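Local structure of mannan endo-1,4-beta-mannosidase (Mytilus edulis, 2C0H) at residues 181-186 / 235-240; 197-202 / 247-252; 269-272 / 276-279; 158-163 / 206-211. The protein hydrolyses internal beta-1,4-mannosidic linkages in mannans, galactomannans and glucomannans, and cuts mannohexaose but not mannobiose or mannotriose. The protein carries 3 engineered substitutions. One frame throughout, in Å; residues are numbered along the deposited sequence.

Contact 1: residues 181-186 / 235-240; sequences TRHLSG and MGFHNL
A water molecule links H183 to the loop opposite: it sits 2.9 Å from H183 NE2, in the plane of the imidazole, and donates to H238 O, also at 2.9 Å. H183 NE2 has a second, weak hydrogen bond to K229 O. The two imidazoles themselves meet as an offset edge-to-face pair, planes at 81°, with H238 presenting its edge to the face of H183; H238 CD2 comes within 3.7 Å of H183 ND1. On that same face lies the chain between F237 and H238, whose H238 N is 3.6 Å from H183 NE2, while L184 CG lies over the opposite face, toward its rim. The ring reaches this slot because chi1 (69°) puts H183 CG between its backbone N and carbonyl carbon. With an alanine here, the bridging water would probably lose one of its two protein partners, and the edge of H238 the ring it packs on. This is a loop-to-loop contact on the catalytic side of a TIM barrel: the loops following strands 155-162 and 221-225 meet near the surface, with the H183 side chain about 7 Å from that of W226, which by similarity binds substrate.

Contact 2: residues 197-202 / 247-252; sequences SAQEIG and VKAGGK
A249 presses against the glycine G202 so closely that the two helices almost touch through their backbones. A249 CB lies 3.6 Å from G202 C, and a CB on G202 would fall only 2.6 Å from A249 CB, so no side chain fits at G202. The same methyl also packs against the main chain one turn earlier, at Q199 O. CA atoms of Q199 and A249 are 5.1 Å apart, a separation that small residues make possible.

The polar half of the contact is a single hydrogen bond. Q199 NE2 gives a proton to A249 O at 2.9 Å, with an N-H...O angle of 158°. The acceptor lies almost in the plane of the Q199 amide, 5° out of it, whereas the donor is tilted somewhat from the plane of the A249 carbonyl. Q199 arrives there by a kink: chi2 is -92°, which turns the amide across to the other helix while CG stays over A249. At the start of 198-215, S197 and E200 form a capping box, S197 OG accepting from E200 N at 3.2 Å and S197 N donating to E200 OE1 at 2.9 Å. Just after helix 243-250, G251 has positive phi. The start of helix 198-215 thus meets the end of helix 243-250 on the outside of the barrel, where A198 packs on L240, in the loop leading into helix 243-250, and I201 on P164, beyond strand 155-162.

Contact 3: residues 269-272 / 276-279; sequences NHFG and PFKH
F271 and F277 both turn CG anti to their carbonyl carbons and beside the backbone N, at chi1 -80° and -70°, and this brings the two phenyl groups together across a turn in the long loop of the (beta/alpha)8 barrel that joins strand 260-263 to strand 290-294. The rings cross obliquely, planes at 33° and centroids 5.5 Å apart, so they neither stack nor meet edge to face. Instead the backbone end of F277 does the close work: its CB rests over one face of the F271 ring, 4.3 Å from the centroid, as a CH-pi contact. Further out, F271 CZ touches F277 CD2 at 3.7 Å.

Both rings also pack on T264 and on M308 of helix 305-314, and F277 reaches I292 in strand 290-294; the pair packs the loop against that helix and that strand. Reducing F271 to an alanine would probably deprive F277 CB of the face it rests on and F277 CD2 of its contact with CZ, opening a gap beside the second ring. The site lies close to substrate-binding ground: F271 is about 6 Å, side chain to side chain, from Y265, which binds substrate by similarity, and F277 about 9 Å from E294, the probable nucleophile. On the solvent side K278 folds back with bends at chi2 and chi3, and its aliphatic stem packs on the base of F271: K278 CG lies 3.9 Å from F271 CB and 3.8 Å from G272 O.

Contact 4: residues 158-163 / 206-211; sequences WDIMNE and NWQAAA
One face of the Q208 amide is covered by a methyl of I160: I160 CG2 lies above the plane, nearer the nitrogen end, 3.5 Å from Q208 NE2 and 3.8 Å from Q208 CD. The polar atoms of the amide are occupied by neighbours, Q208 OE1 bonding to W112 NE1 and Q208 NE2 to F204 O one turn back in the same helix. These two bonds hold the amide in a fixed rotation, so the buried isoleucine meets a flat group whose polar atoms are both satisfied. Q208 reaches them with an extended chain, chi2 177°, while its CB packs on the other branch of the isoleucine, at 3.9 Å from I160 CD1. That same methyl looks past Q208 toward A209 N, at a looser 4.4 Å.

Strand 155-162 and helix 198-215, followed by the parallel strand 221-225, make a beta-alpha-beta crossover of the TIM barrel, and I160 is the strand side chain that packs between barrel and helix. L111 and I212 pack round it too. One residue earlier, D159 points its carboxylate to the barrel interior and makes a salt bridge to R63, which also bonds N162 OD1. N162 ND2 in turn bonds N113 OD1. N162, by similarity a substrate-binding residue, ends the strand, and E163, by similarity the proton donor, follows it. Beside Q208 on the helix, the W207 indole has N206 OD1 at its edge, in its plane, and the other end of that amide, N206 ND2, bonds to G255 O.

Contacts 1, 2 and 4 cross one another along the chain. Contact 1 rests on contact 2 where L240 CD2 meets A198 CB at 3.8 Å. Contacts 2 and 4 use the same helix, 198-215, with centres about 12 Å apart, and probable hydrogen bonds G250 O to W207 NE1 and K252 N to N206 OD1, each 2.9 Å, join them. Contact 3 stands apart, its centre about 27 Å from that of contact 4, but contact 1 reaches it through M235 CE and H279 NE2, 3.9 Å apart. Of the probable catalytic pair, contact 4 holds E163, and the F277 side chain of contact 3 is about 9 Å from that of E294; contact 1 approaches W226.

Contact 1: residues 181-186 / 235-240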
loop_
_atom_site.group_PDB
_atom_site.type_symbol
_atom_site.label_atom_id
_atom_site.label_comp_id
_atom_site.label_asym_id
_atom_site.label_seq_id
_atom_site.Cartn_x
_atom_site.Cartn_y
_atom_site.Cartn_z
ATOM N N THR A 181 -14.854 -15.062 -8.680
ATOM C CA THR A 181 -15.108 -14.323 -7.439
ATOM C C THR A 181 -16.298 -14.880 -6.648
ATOM O O THR A 181 -16.858 -14.176 -5.804
ATOM C CB THR A 181 -15.311 -12.809 -7.706
ATOM O OG1 THR A 181 -16.435 -12.611 -8.570
ATOM C CG2 THR A 181 -14.074 -12.196 -8.346
ATOM N N ARG A 182 -16.665 -16.139 -6.886
ATOM C CA ARG A 182 -17.788 -16.760 -6.152
ATOM C C ARG A 182 -17.503 -16.824 -4.663
ATOM O O ARG A 182 -18.418 -16.685 -3.845
ATOM C CB ARG A 182 -18.138 -18.151 -6.700
ATOM C CG ARG A 182 -18.863 -18.093 -8.023
ATOM C CD ARG A 182 -19.242 -19.463 -8.528
ATOM N NE ARG A 182 -18.069 -20.251 -8.907
ATOM C CZ ARG A 182 -17.548 -21.256 -8.199
ATOM N NH1 ARG A 182 -18.072 -21.637 -7.035
ATOM N NH2 ARG A 182 -16.480 -21.893 -8.664
ATOM N N HIS A 183 -16.232 -16.994 -4.321
ATOM C CA HIS A 183 -15.816 -17.042 -2.921
ATOM C C HIS A 183 -15.948 -15.706 -2.201
ATOM O O HIS A 183 -15.880 -15.680 -0.969
ATOM C CB HIS A 183 -14.384 -17.564 -2.782
ATOM C CG HIS A 183 -13.342 -16.629 -3.304
ATOM N ND1 HIS A 183 -13.146 -16.415 -4.650
ATOM C CD2 HIS A 183 -12.448 -15.840 -2.664
ATOM C CE1 HIS A 183 -12.174 -15.540 -4.818
ATOM N NE2 HIS A 183 -11.732 -15.174 -3.628
ATOM N N LEU A 184 -16.110 -14.607 -2.948
ATOM C CA LEU A 184 -16.302 -13.273 -2.345
ATOM C C LEU A 184 -17.777 -12.947 -2.112
ATOM O O LEU A 184 -18.099 -11.928 -1.495
ATOM C CB LEU A 184 -15.670 -12.176 -3.215
ATOM C CG LEU A 184 -14.165 -12.292 -3.507
ATOM C CD1 LEU A 184 -13.657 -11.093 -4.327
ATOM C CD2 LEU A 184 -13.353 -12.444 -2.222
ATOM N N SER A 185 -18.675 -13.784 -2.618
ATOM C CA SER A 185 -20.104 -13.652 -2.311
ATOM C C SER A 185 -20.344 -13.743 -0.798
ATOM O O SER A 185 -19.849 -14.652 -0.149
ATOM C CB SER A 185 -20.918 -14.717 -3.043
ATOM O OG SER A 185 -20.958 -14.450 -4.432
ATOM N N GLY A 186 -21.075 -12.777 -0.245
ATOM C CA GLY A 186 -21.325 -12.719 1.204
ATOM C C GLY A 186 -20.211 -12.103 2.032
ATOM O O GLY A 186 -20.339 -11.999 3.258
ATOM N N MET A 235 -7.071 -22.159 1.848
ATOM C CA MET A 235 -8.349 -22.041 2.565
ATOM C C MET A 235 -9.594 -21.873 1.671
ATOM O O MET A 235 -10.630 -21.375 2.127
ATOM C CB MET A 235 -8.269 -20.882 3.577
ATOM C CG MET A 235 -7.016 -20.880 4.440
ATOM S SD MET A 235 -6.969 -19.497 5.605
ATOM C CE MET A 235 -8.192 -19.998 6.804
ATOM N N GLY A 236 -9.511 -22.292 0.409
ATOM C CA GLY A 236 -10.636 -22.163 -0.516
ATOM C C GLY A 236 -10.824 -20.793 -1.153
ATOM O O GLY A 236 -11.874 -20.516 -1.756
ATOM N N PHE A 237 -9.813 -19.935 -1.041
ATOM C CA PHE A 237 -9.865 -18.590 -1.613
ATOM C C PHE A 237 -8.968 -18.512 -2.842
ATOM O O PHE A 237 -8.389 -19.516 -3.256
ATOM C CB PHE A 237 -9.447 -17.556 -0.566
ATOM C CG PHE A 237 -10.180 -17.683 0.741
ATOM C CD1 PHE A 237 -11.551 -17.883 0.767
ATOM C CD2 PHE A 237 -9.494 -17.577 1.940
ATOM C CE1 PHE A 237 -12.231 -18.005 1.974
ATOM C CE2 PHE A 237 -10.170 -17.693 3.150
ATOM C CZ PHE A 237 -11.532 -17.898 3.162
ATOM N N HIS A 238 -8.885 -17.330 -3.445
ATOM C CA HIS A 238 -7.994 -17.110 -4.582
ATOM C C HIS A 238 -7.191 -15.826 -4.400
ATOM O O HIS A 238 -7.702 -14.835 -3.882
ATOM C CB HIS A 238 -8.791 -17.033 -5.884
ATOM C CG HIS A 238 -9.451 -18.320 -6.265
ATOM N ND1 HIS A 238 -8.739 -19.465 -6.553
ATOM C CD2 HIS A 238 -10.757 -18.642 -6.416
ATOM C CE1 HIS A 238 -9.579 -20.437 -6.864
ATOM N NE2 HIS A 238 -10.810 -19.965 -6.783
ATOM N N ASN A 239 -5.926 -15.845 -4.814
ATOM C CA ASN A 239 -5.063 -14.663 -4.752
ATOM C C ASN A 239 -5.120 -13.872 -6.060
ATOM O O ASN A 239 -4.553 -14.293 -7.049
ATOM C CB ASN A 239 -3.612 -15.078 -4.444
ATOM C CG ASN A 239 -2.671 -13.890 -4.172
ATOM O OD1 ASN A 239 -3.054 -12.717 -4.205
ATOM N ND2 ASN A 239 -1.409 -14.213 -3.905
ATOM N N LEU A 240 -5.786 -12.723 -6.034
ATOM C CA LEU A 240 -5.852 -11.816 -7.189
ATOM C C LEU A 240 -4.517 -11.196 -7.592
ATOM O O LEU A 240 -4.406 -10.672 -8.710
ATOM C CB LEU A 240 -6.811 -10.657 -6.904
ATOM C CG LEU A 240 -8.294 -10.940 -6.690
ATOM C CD1 LEU A 240 -9.032 -9.682 -6.244
ATOM C CD2 LEU A 240 -8.912 -11.477 -7.963
HETATM O O HOH W 1 -9.904 -13.319 -4.966
#

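Contact 2: residues 197-202 / 247-252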
loop_
_atom_site.group_PDB
_atom_site.type_symbol
_atom_site.label_atom_id
_atom_site.label_comp_id
_atom_site.label_asym_id
_atom_site.label_seq_id
_atom_site.Cartn_x
_atom_site.Cartn_y
_atom_site.Cartn_z
ATOM N N SER A 197 -14.364 -5.978 -13.087
ATOM C CA SER A 197 -14.083 -7.396 -12.990
ATOM C C SER A 197 -12.718 -7.632 -12.348
ATOM O O SER A 197 -11.879 -6.739 -12.317
ATOM C CB SER A 197 -14.102 -8.040 -14.371
ATOM O OG SER A 197 -13.082 -7.516 -15.193
ATOM N N ALA A 198 -12.503 -8.843 -11.849
ATOM C CA ALA A 198 -11.191 -9.226 -11.333
ATOM C C ALA A 198 -10.098 -9.014 -12.375
ATOM O O ALA A 198 -9.018 -8.537 -12.048
ATOM C CB ALA A 198 -11.195 -10.671 -10.863
ATOM N N GLN A 199 -10.384 -9.347 -13.634
ATOM C CA GLN A 199 -9.403 -9.126 -14.697
ATOM C C GLN A 199 -9.053 -7.633 -14.923
ATOM O O GLN A 199 -7.899 -7.285 -15.191
ATOM C CB GLN A 199 -9.862 -9.789 -15.995
ATOM C CG GLN A 199 -8.823 -9.687 -17.126
ATOM C CD GLN A 199 -9.001 -8.466 -18.023
ATOM O OE1 GLN A 199 -10.120 -7.985 -18.235
ATOM N NE2 GLN A 199 -7.893 -7.979 -18.587
ATOM N N GLU A 200 -10.034 -6.744 -14.815
ATOM C CA GLU A 200 -9.770 -5.301 -14.969
ATOM C C GLU A 200 -8.851 -4.753 -13.872
ATOM O O GLU A 200 -7.911 -3.993 -14.136
ATOM C CB GLU A 200 -11.082 -4.512 -15.006
ATOM C CG GLU A 200 -11.801 -4.606 -16.339
ATOM C CD GLU A 200 -13.154 -3.926 -16.329
ATOM O OE1 GLU A 200 -13.944 -4.178 -15.384
ATOM O OE2 GLU A 200 -13.450 -3.154 -17.284
ATOM N N ILE A 201 -9.108 -5.163 -12.636
ATOM C CA ILE A 201 -8.265 -4.767 -11.519
ATOM C C ILE A 201 -6.851 -5.314 -11.704
ATOM O O ILE A 201 -5.870 -4.604 -11.498
ATOM C CB ILE A 201 -8.872 -5.240 -10.194
ATOM C CG1 ILE A 201 -10.129 -4.419 -9.902
ATOM C CG2 ILE A 201 -7.843 -5.147 -9.066
ATOM C CD1 ILE A 201 -11.019 -4.981 -8.834
ATOM N N GLY A 202 -6.748 -6.581 -12.099
ATOM C CA GLY A 202 -5.443 -7.190 -12.345
ATOM C C GLY A 202 -4.631 -6.470 -13.406
ATOM O O GLY A 202 -3.427 -6.264 -13.265
ATOM N N VAL A 247 -0.132 -11.356 -14.524
ATOM C CA VAL A 247 0.394 -11.474 -15.889
ATOM C C VAL A 247 -0.707 -11.988 -16.818
ATOM O O VAL A 247 -0.809 -11.529 -17.966
ATOM C CB VAL A 247 1.687 -12.319 -15.932
ATOM C CG1 VAL A 247 2.202 -12.458 -17.362
ATOM C CG2 VAL A 247 2.747 -11.686 -15.080
ATOM N N LYS A 248 -1.557 -12.899 -16.347
ATOM C CA LYS A 248 -2.715 -13.343 -17.145
ATOM C C LYS A 248 -3.662 -12.164 -17.409
ATOM O O LYS A 248 -4.207 -12.029 -18.506
ATOM C CB LYS A 248 -3.453 -14.494 -16.448
ATOM C CG LYS A 248 -4.638 -15.068 -17.223
ATOM C CD LYS A 248 -4.209 -15.943 -18.385
ATOM C CE LYS A 248 -5.405 -16.685 -18.988
ATOM N NZ LYS A 248 -5.033 -17.652 -20.073
ATOM N N ALA A 249 -3.834 -11.297 -16.411
ATOM C CA ALA A 249 -4.750 -10.158 -16.532
ATOM C C ALA A 249 -4.282 -9.055 -17.484
ATOM O O ALA A 249 -5.092 -8.550 -18.271
ATOM C CB ALA A 249 -5.017 -9.559 -15.156
ATOM N N GLY A 250 -3.009 -8.662 -17.394
ATOM C CA GLY A 250 -2.476 -7.497 -18.124
ATOM C C GLY A 250 -1.410 -7.783 -19.175
ATOM O O GLY A 250 -1.116 -6.932 -20.016
ATOM N N GLY A 251 -0.777 -8.943 -19.098
ATOM C CA GLY A 251 0.203 -9.338 -20.114
ATOM C C GLY A 251 1.634 -8.864 -19.948
ATOM O O GLY A 251 2.493 -9.235 -20.756
ATOM N N LYS A 252 1.930 -8.046 -18.932
ATOM C CA LYS A 252 3.293 -7.534 -18.731
ATOM C C LYS A 252 4.079 -8.444 -17.783
ATOM O O LYS A 252 3.765 -8.549 -16.602
ATOM C CB LYS A 252 3.286 -6.102 -18.175
ATOM C CG LYS A 252 2.431 -5.104 -18.935
ATOM C CD LYS A 252 3.036 -4.674 -20.248
ATOM C CE LYS A 252 2.331 -3.422 -20.745
ATOM N NZ LYS A 252 2.664 -3.123 -22.163
#

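Contact 3: residues 269-272 / 276-279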
loop_
_atom_site.group_PDB
_atom_site.type_symbol
_atom_site.label_atom_id
_atom_site.label_comp_id
_atom_site.label_asym_id
_atom_site.label_seq_id
_atom_site.Cartn_x
_atom_site.Cartn_y
_atom_site.Cartn_z
ATOM N N ASN A 269 -16.372 -7.793 17.592
ATOM C CA ASN A 269 -15.302 -8.192 18.525
ATOM C C ASN A 269 -14.651 -9.549 18.263
ATOM O O ASN A 269 -14.034 -10.108 19.153
ATOM C CB ASN A 269 -15.780 -8.110 19.990
ATOM C CG ASN A 269 -14.629 -7.900 20.982
ATOM O OD1 ASN A 269 -13.849 -6.954 20.855
ATOM N ND2 ASN A 269 -14.534 -8.775 21.984
ATOM N N HIS A 270 -14.756 -10.073 17.043
ATOM C CA HIS A 270 -14.040 -11.300 16.689
ATOM C C HIS A 270 -13.407 -11.155 15.315
ATOM O O HIS A 270 -13.991 -10.548 14.427
ATOM C CB HIS A 270 -14.977 -12.510 16.690
ATOM C CG HIS A 270 -15.514 -12.857 18.046
ATOM N ND1 HIS A 270 -14.811 -13.621 18.952
ATOM C CD2 HIS A 270 -16.689 -12.551 18.644
ATOM C CE1 HIS A 270 -15.530 -13.769 20.051
ATOM N NE2 HIS A 270 -16.673 -13.128 19.890
ATOM N N PHE A 271 -12.198 -11.689 15.164
ATOM C CA PHE A 271 -11.593 -11.822 13.836
ATOM C C PHE A 271 -12.183 -13.043 13.111
ATOM O O PHE A 271 -12.411 -14.090 13.717
ATOM C CB PHE A 271 -10.067 -11.977 13.927
ATOM C CG PHE A 271 -9.311 -10.670 14.131
ATOM C CD1 PHE A 271 -9.312 -9.682 13.154
ATOM C CD2 PHE A 271 -8.566 -10.442 15.280
ATOM C CE1 PHE A 271 -8.604 -8.495 13.321
ATOM C CE2 PHE A 271 -7.865 -9.254 15.447
ATOM C CZ PHE A 271 -7.889 -8.276 14.468
ATOM N N GLY A 272 -12.414 -12.906 11.811
ATOM C CA GLY A 272 -12.782 -14.047 10.982
ATOM C C GLY A 272 -11.608 -14.988 10.813
ATOM O O GLY A 272 -10.461 -14.587 11.002
ATOM N N PRO A 276 -4.966 -12.540 9.275
ATOM C CA PRO A 276 -3.571 -12.809 9.634
ATOM C C PRO A 276 -3.293 -12.790 11.131
ATOM O O PRO A 276 -2.255 -13.280 11.542
ATOM C CB PRO A 276 -2.778 -11.712 8.921
ATOM C CG PRO A 276 -3.755 -10.708 8.475
ATOM C CD PRO A 276 -5.085 -11.353 8.404
ATOM N N PHE A 277 -4.187 -12.234 11.943
ATOM C CA PHE A 277 -4.007 -12.344 13.396
ATOM C C PHE A 277 -4.500 -13.672 14.004
ATOM O O PHE A 277 -4.379 -13.870 15.222
ATOM C CB PHE A 277 -4.643 -11.137 14.109
ATOM C CG PHE A 277 -3.898 -9.841 13.880
ATOM C CD1 PHE A 277 -2.622 -9.629 14.398
ATOM C CD2 PHE A 277 -4.465 -8.813 13.137
ATOM C CE1 PHE A 277 -1.930 -8.447 14.166
ATOM C CE2 PHE A 277 -3.776 -7.622 12.919
ATOM C CZ PHE A 277 -2.509 -7.435 13.421
ATOM N N LYS A 278 -5.030 -14.579 13.184
ATOM C CA LYS A 278 -5.469 -15.914 13.643
ATOM C C LYS A 278 -4.549 -17.042 13.167
ATOM O O LYS A 278 -4.765 -18.218 13.515
ATOM C CB LYS A 278 -6.895 -16.200 13.167
ATOM C CG LYS A 278 -7.967 -15.262 13.732
ATOM C CD LYS A 278 -7.979 -15.209 15.261
ATOM C CE LYS A 278 -8.193 -16.564 15.900
ATOM N NZ LYS A 278 -8.337 -16.438 17.389
ATOM N N HIS A 279 -3.527 -16.687 12.394
ATOM C CA HIS A 279 -2.626 -17.671 11.787
ATOM C C HIS A 279 -1.219 -17.114 11.643
ATOM O O HIS A 279 -1.016 -15.896 11.606
ATOM C CB HIS A 279 -3.121 -18.056 10.383
ATOM C CG HIS A 279 -4.523 -18.568 10.342
ATOM N ND1 HIS A 279 -4.852 -19.871 10.640
ATOM C CD2 HIS A 279 -5.686 -17.944 10.043
ATOM C CE1 HIS A 279 -6.159 -20.027 10.531
ATOM N NE2 HIS A 279 -6.688 -18.871 10.168
#

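Contact 4: residues 158-163 / 206-211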
loop_
_atom_site.group_PDB
_atom_site.type_symbol
_atom_site.label_atom_id
_atom_site.label_comp_id
_atom_site.label_asym_id
_atom_site.label_seq_id
_atom_site.Cartn_x
_atom_site.Cartn_y
_atom_site.Cartn_z
ATOM N N TRP A 158 6.090 2.120 -3.447
ATOM C CA TRP A 158 4.823 2.525 -4.067
ATOM C C TRP A 158 3.731 1.473 -3.858
ATOM O O TRP A 158 3.929 0.291 -4.112
ATOM C CB TRP A 158 5.017 2.770 -5.581
ATOM C CG TRP A 158 6.112 3.725 -5.922
ATOM C CD1 TRP A 158 7.413 3.423 -6.253
ATOM C CD2 TRP A 158 6.018 5.156 -5.991
ATOM N NE1 TRP A 158 8.113 4.564 -6.504
ATOM C CE2 TRP A 158 7.286 5.646 -6.362
ATOM C CE3 TRP A 158 4.985 6.074 -5.756
ATOM C CZ2 TRP A 158 7.551 7.009 -6.503
ATOM C CZ3 TRP A 158 5.246 7.422 -5.913
ATOM C CH2 TRP A 158 6.519 7.880 -6.275
ATOM N N ASP A 159 2.558 1.913 -3.416
ATOM C CA ASP A 159 1.366 1.075 -3.312
ATOM C C ASP A 159 0.432 1.555 -4.426
ATOM O O ASP A 159 0.047 2.712 -4.447
ATOM C CB ASP A 159 0.788 1.264 -1.890
ATOM C CG ASP A 159 -0.582 0.657 -1.678
ATOM O OD1 ASP A 159 -1.210 0.074 -2.591
ATOM O OD2 ASP A 159 -1.057 0.775 -0.510
ATOM N N ILE A 160 0.114 0.680 -5.371
ATOM C CA ILE A 160 -0.699 1.085 -6.525
ATOM C C ILE A 160 -2.110 1.512 -6.148
ATOM O O ILE A 160 -2.634 2.458 -6.714
ATOM C CB ILE A 160 -0.812 -0.013 -7.590
ATOM C CG1 ILE A 160 0.570 -0.485 -8.042
ATOM C CG2 ILE A 160 -1.636 0.466 -8.776
ATOM C CD1 ILE A 160 1.491 0.561 -8.485
ATOM N N MET A 161 -2.749 0.813 -5.226
ATOM C CA MET A 161 -4.139 1.142 -4.907
ATOM C C MET A 161 -4.513 0.648 -3.537
ATOM O O MET A 161 -4.147 -0.450 -3.157
ATOM C CB MET A 161 -5.109 0.541 -5.926
ATOM C CG MET A 161 -6.524 1.095 -5.822
ATOM S SD MET A 161 -7.558 0.493 -7.178
ATOM C CE MET A 161 -8.581 1.904 -7.506
ATOM N N ASN A 162 -5.240 1.476 -2.796
ATOM C CA ASN A 162 -5.877 1.038 -1.577
ATOM C C ASN A 162 -7.206 0.317 -1.867
ATOM O O ASN A 162 -8.109 0.883 -2.487
ATOM C CB ASN A 162 -6.134 2.261 -0.693
ATOM C CG ASN A 162 -6.730 1.883 0.619
ATOM O OD1 ASN A 162 -6.075 1.223 1.397
ATOM N ND2 ASN A 162 -7.994 2.212 0.836
ATOM N N GLU A 163 -7.312 -0.925 -1.406
ATOM C CA GLU A 163 -8.539 -1.729 -1.440
ATOM C C GLU A 163 -9.301 -1.743 -2.759
ATOM O O GLU A 163 -10.456 -1.306 -2.839
ATOM C CB GLU A 163 -9.459 -1.330 -0.269
ATOM C CG GLU A 163 -8.711 -1.426 1.051
ATOM C CD GLU A 163 -9.571 -1.215 2.273
ATOM O OE1 GLU A 163 -10.728 -0.794 2.116
ATOM O OE2 GLU A 163 -9.071 -1.494 3.398
ATOM N N ASN A 206 -1.025 -4.699 -12.849
ATOM C CA ASN A 206 0.065 -5.221 -13.693
ATOM C C ASN A 206 0.763 -4.109 -14.502
ATOM O O ASN A 206 1.999 -4.028 -14.556
ATOM C CB ASN A 206 -0.516 -6.296 -14.617
ATOM C CG ASN A 206 0.499 -6.929 -15.556
ATOM O OD1 ASN A 206 0.338 -6.847 -16.785
ATOM N ND2 ASN A 206 1.493 -7.613 -15.006
ATOM N N TRP A 207 -0.014 -3.238 -15.137
ATOM C CA TRP A 207 0.594 -2.195 -15.986
ATOM C C TRP A 207 1.368 -1.126 -15.190
ATOM O O TRP A 207 2.417 -0.645 -15.611
ATOM C CB TRP A 207 -0.469 -1.540 -16.864
ATOM C CG TRP A 207 -0.943 -2.385 -18.045
ATOM C CD1 TRP A 207 -0.959 -3.744 -18.139
ATOM C CD2 TRP A 207 -1.441 -1.886 -19.286
ATOM N NE1 TRP A 207 -1.456 -4.131 -19.372
ATOM C CE2 TRP A 207 -1.764 -3.007 -20.087
ATOM C CE3 TRP A 207 -1.651 -0.599 -19.795
ATOM C CZ2 TRP A 207 -2.281 -2.881 -21.385
ATOM C CZ3 TRP A 207 -2.180 -0.472 -21.094
ATOM C CH2 TRP A 207 -2.477 -1.611 -21.860
ATOM N N GLN A 208 0.854 -0.733 -14.023
ATOM C CA GLN A 208 1.530 0.264 -13.238
ATOM C C GLN A 208 2.772 -0.288 -12.534
ATOM O O GLN A 208 3.771 0.404 -12.418
ATOM C CB GLN A 208 0.551 0.924 -12.265
ATOM C CG GLN A 208 -0.481 1.754 -13.015
ATOM C CD GLN A 208 -1.510 2.366 -12.107
ATOM O OE1 GLN A 208 -1.295 3.452 -11.558
ATOM N NE2 GLN A 208 -2.621 1.693 -11.949
ATOM N N ALA A 209 2.708 -1.541 -12.101
ATOM C CA ALA A 209 3.873 -2.210 -11.525
ATOM C C ALA A 209 4.995 -2.306 -12.551
ATOM O O ALA A 209 6.137 -2.026 -12.243
ATOM C CB ALA A 209 3.503 -3.566 -11.019
ATOM N N ALA A 210 4.643 -2.667 -13.782
ATOM C CA ALA A 210 5.651 -2.755 -14.833
ATOM C C ALA A 210 6.283 -1.393 -15.151
ATOM O O ALA A 210 7.502 -1.297 -15.350
ATOM C CB ALA A 210 5.041 -3.391 -16.078
ATOM N N ALA A 211 5.469 -0.339 -15.163
ATOM C CA ALA A 211 5.939 1.007 -15.450
ATOM C C ALA A 211 6.959 1.518 -14.425
ATOM O O ALA A 211 7.989 2.055 -14.772
ATOM C CB ALA A 211 4.751 1.945 -15.537
#